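Local coordinates for PTS system, IIabc component (Clostridium difficile, PDB 3IPJ), which is probably the EIIB domain of a sugar-specific phosphotransferase system permease, passing a phosphoryl group through a phosphocysteine to the incoming sugar, possibly trehalose, at residues Ile42-Val47 with Gln62-Ile66. Coordinates in Å, arbitrary orientation, origin at the centre of the assembly. Numbering follows the deposited sequence.
Sequences INDKKV and QYQII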
ATOM      1  N   ILE A  42      10.129   3.285   8.986  1.00 12.52           N
ATOM      2  CA  ILE A  42       9.836   2.353   7.895  1.00 11.14           C
ATOM      3  C   ILE A  42      11.202   1.958   7.269  1.00 12.09           C
ATOM      4  O   ILE A  42      11.963   2.824   6.792  1.00 11.44           O
ATOM      5  CB  ILE A  42       8.915   3.006   6.793  1.00 12.45           C
ATOM      6  CG1 ILE A  42       7.568   3.479   7.360  1.00 12.32           C
ATOM      7  CG2 ILE A  42       8.616   1.994   5.645  1.00 11.42           C
ATOM      8  CD1 ILE A  42       6.698   4.115   6.274  1.00 10.57           C
ATOM      9  N   ASN A  43      11.490   0.643   7.272  1.00 11.57           N
ATOM     10  CA  ASN A  43      12.727   0.119   6.773  1.00 10.17           C
ATOM     11  C   ASN A  43      12.601  -0.041   5.238  1.00  9.51           C
ATOM     12  O   ASN A  43      12.034  -1.049   4.738  1.00  9.69           O
ATOM     13  CB  ASN A  43      12.979  -1.250   7.437  1.00 14.30           C
ATOM     14  CG  ASN A  43      14.308  -1.870   7.028  1.00 16.15           C
ATOM     15  OD1 ASN A  43      14.949  -1.421   6.067  1.00 16.39           O
ATOM     16  ND2 ASN A  43      14.737  -2.900   7.766  1.00 19.34           N
ATOM     17  N   ASP A  44      13.078   0.950   4.488  1.00  9.31           N
ATOM     18  CA  ASP A  44      12.835   0.959   3.046  1.00 12.48           C
ATOM     19  C   ASP A  44      13.393  -0.302   2.421  1.00 10.60           C
ATOM     20  O   ASP A  44      12.822  -0.836   1.474  1.00 12.57           O
ATOM     21  CB  ASP A  44      13.496   2.164   2.342  1.00 14.83           C
ATOM     22  CG  ASP A  44      12.947   3.544   2.787  1.00 15.53           C
ATOM     23  OD1 ASP A  44      11.982   3.628   3.605  1.00 15.35           O
ATOM     24  OD2 ASP A  44      13.508   4.577   2.282  1.00 18.51           O
ATOM     25  N   LYS A  45      14.554  -0.741   2.904  1.00 11.71           N
ATOM     26  CA  LYS A  45      15.248  -1.889   2.287  1.00 11.69           C
ATOM     27  C   LYS A  45      14.403  -3.152   2.377  1.00 11.05           C
ATOM     28  O   LYS A  45      14.468  -3.999   1.490  1.00 10.63           O
ATOM     29  CB  LYS A  45      16.610  -2.144   2.946  1.00 11.77           C
ATOM     30  CG  LYS A  45      17.562  -0.958   2.817  1.00 13.73           C
ATOM     31  CD  LYS A  45      17.571  -0.251   1.403  1.00 14.04           C
ATOM     32  CE  LYS A  45      18.397  -1.086   0.401  1.00 13.12           C
ATOM     33  NZ  LYS A  45      18.569  -0.369  -0.889  1.00 14.07           N
ATOM     34  N   LYS A  46      13.647  -3.281   3.472  1.00 10.99           N
ATOM     35  CA  LYS A  46      12.775  -4.429   3.627  1.00 11.72           C
ATOM     36  C   LYS A  46      11.565  -4.292   2.729  1.00 10.96           C
ATOM     37  O   LYS A  46      11.066  -5.295   2.203  1.00 10.15           O
ATOM     38  CB  LYS A  46      12.268  -4.589   5.067  1.00 13.16           C
ATOM     39  CG  LYS A  46      12.966  -5.599   5.878  1.00 20.95           C
ATOM     40  CD  LYS A  46      12.738  -5.222   7.328  1.00 31.94           C
ATOM     41  CE  LYS A  46      13.347  -6.228   8.335  1.00 39.43           C
ATOM     42  NZ  LYS A  46      12.984  -5.976   9.795  1.00 39.85           N
ATOM     43  N   VAL A  47      11.059  -3.065   2.577  1.00  9.82           N
ATOM     44  CA  VAL A  47       9.993  -2.878   1.625  1.00 10.90           C
ATOM     45  C   VAL A  47      10.404  -3.243   0.208  1.00  9.49           C
ATOM     46  O   VAL A  47       9.667  -3.912  -0.491  1.00 10.90           O
ATOM     47  CB  VAL A  47       9.419  -1.447   1.635  1.00 12.59           C
ATOM     48  CG1 VAL A  47       8.285  -1.388   0.620  1.00  9.51           C
ATOM     49  CG2 VAL A  47       8.895  -1.090   3.083  1.00 10.32           C
ATOM     50  N   GLN A  62       3.704  11.068   1.660  1.00 12.07           N
ATOM     51  CA  GLN A  62       3.299   9.833   0.963  1.00 13.33           C
ATOM     52  C   GLN A  62       4.471   8.862   0.833  1.00 11.73           C
ATOM     53  O   GLN A  62       5.486   9.166   0.172  1.00  9.51           O
ATOM     54  CB  GLN A  62       2.811  10.139  -0.462  1.00 15.77           C
ATOM     55  CG  GLN A  62       1.442  10.784  -0.531  1.00 16.06           C
ATOM     56  CD  GLN A  62       0.978  10.946  -1.979  1.00 15.07           C
ATOM     57  OE1 GLN A  62       0.579  12.062  -2.427  1.00 14.84           O
ATOM     58  NE2 GLN A  62       1.023   9.868  -2.708  1.00 12.20           N
ATOM     59  N   TYR A  63       4.285   7.673   1.417  1.00  8.39           N
ATOM     60  CA  TYR A  63       5.184   6.534   1.195  1.00  8.43           C
ATOM     61  C   TYR A  63       4.676   5.720  -0.043  1.00 10.12           C
ATOM     62  O   TYR A  63       3.623   5.109   0.015  1.00  9.86           O
ATOM     63  CB  TYR A  63       5.187   5.671   2.459  1.00  8.29           C
ATOM     64  CG  TYR A  63       6.377   4.752   2.522  1.00 10.84           C
ATOM     65  CD1 TYR A  63       7.589   5.216   2.998  1.00 11.23           C
ATOM     66  CD2 TYR A  63       6.302   3.429   2.056  1.00 11.60           C
ATOM     67  CE1 TYR A  63       8.692   4.396   3.063  1.00 11.82           C
ATOM     68  CE2 TYR A  63       7.396   2.579   2.084  1.00 11.11           C
ATOM     69  CZ  TYR A  63       8.592   3.062   2.595  1.00 12.11           C
ATOM     70  OH  TYR A  63       9.690   2.255   2.685  1.00 12.97           O
ATOM     71  N   GLN A  64       5.425   5.734  -1.166  1.00  9.73           N
ATOM     72  CA  GLN A  64       4.913   5.250  -2.424  1.00  9.24           C
ATOM     73  C   GLN A  64       5.654   3.934  -2.739  1.00 10.66           C
ATOM     74  O   GLN A  64       6.896   3.885  -2.686  1.00 10.54           O
ATOM     75  CB  GLN A  64       5.109   6.296  -3.493  1.00  7.75           C
ATOM     76  CG  GLN A  64       4.520   7.618  -3.037  1.00  8.33           C
ATOM     77  CD  GLN A  64       4.636   8.711  -4.110  1.00 10.45           C
ATOM     78  OE1 GLN A  64       4.994   8.429  -5.257  1.00 11.43           O
ATOM     79  NE2 GLN A  64       4.335   9.972  -3.736  1.00 11.56           N
ATOM     80  N   ILE A  65       4.891   2.876  -3.029  1.00  8.73           N
ATOM     81  CA  ILE A  65       5.477   1.605  -3.345  1.00  8.99           C
ATOM     82  C   ILE A  65       5.124   1.328  -4.770  1.00  9.78           C
ATOM     83  O   ILE A  65       3.938   1.223  -5.102  1.00 10.64           O
ATOM     84  CB  ILE A  65       4.845   0.526  -2.500  1.00  8.61           C
ATOM     85  CG1 ILE A  65       5.111   0.871  -1.012  1.00 11.94           C
ATOM     86  CG2 ILE A  65       5.318  -0.853  -2.922  1.00 10.87           C
ATOM     87  CD1 ILE A  65       3.916   1.401  -0.329  1.00 14.48           C
ATOM     88  N   ILE A  66       6.141   1.242  -5.634  1.00  9.11           N
ATOM     89  CA  ILE A  66       5.871   1.046  -7.062  1.00  9.97           C
ATOM     90  C   ILE A  66       5.626  -0.454  -7.298  1.00  9.48           C
ATOM     91  O   ILE A  66       6.517  -1.278  -7.056  1.00  9.30           O
ATOM     92  CB  ILE A  66       7.010   1.477  -7.970  1.00 10.67           C
ATOM     93  CG1 ILE A  66       7.577   2.851  -7.554  1.00 11.22           C
ATOM     94  CG2 ILE A  66       6.513   1.460  -9.425  1.00  8.87           C
ATOM     95  CD1 ILE A  66       8.893   3.245  -8.329  1.00 11.37           C
TER
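In this EIIB domain, an antiparallel four-stranded sheet packed against helices, Tyr63 projects from inner strand 62-66 as a long flat knob into a hollow made by Ile42, in the loop before the helix, and by Asp44 and Val47 of the short helix 44-48. Ile42 lies over one face, Val47 leans in obliquely, and Asp44 closes the far end at the hydroxyl. The CD1 of Ile42 sits 3.8 Å from the Tyr63 ring centroid, 21° off the normal, a CH-pi contact, while its CG2 presses to 3.2 Å from Tyr63 CZ. Val47, one helical turn on from Asn43, places CG2 4.1 Å from Tyr63 CE2. Its other methyl reaches past the ring to Ile65, two residues along the strand, with 4.2 Å between Val47 CG1 and Ile65 CG1. Behind the hollow, helix 5-17 backs Ile42 and Val47 through Ile17, Leu13 and Ile16, so helix, turn and sheet close on one apolar interior. The side chain of Ile65 lies about 10 Å from that of Cys28, the predicted phosphocysteine. Asn43 is the N-cap, its OD1 accepting weak bonds from Lys45 N and Lys46 N. Asp44, in the first turn, is held through OD2 by a salt bridge to Arg39; its other carboxylate oxygen, OD1, lies near the ring plane and accepts the hydrogen bond from Tyr63 OH at 2.8 Å.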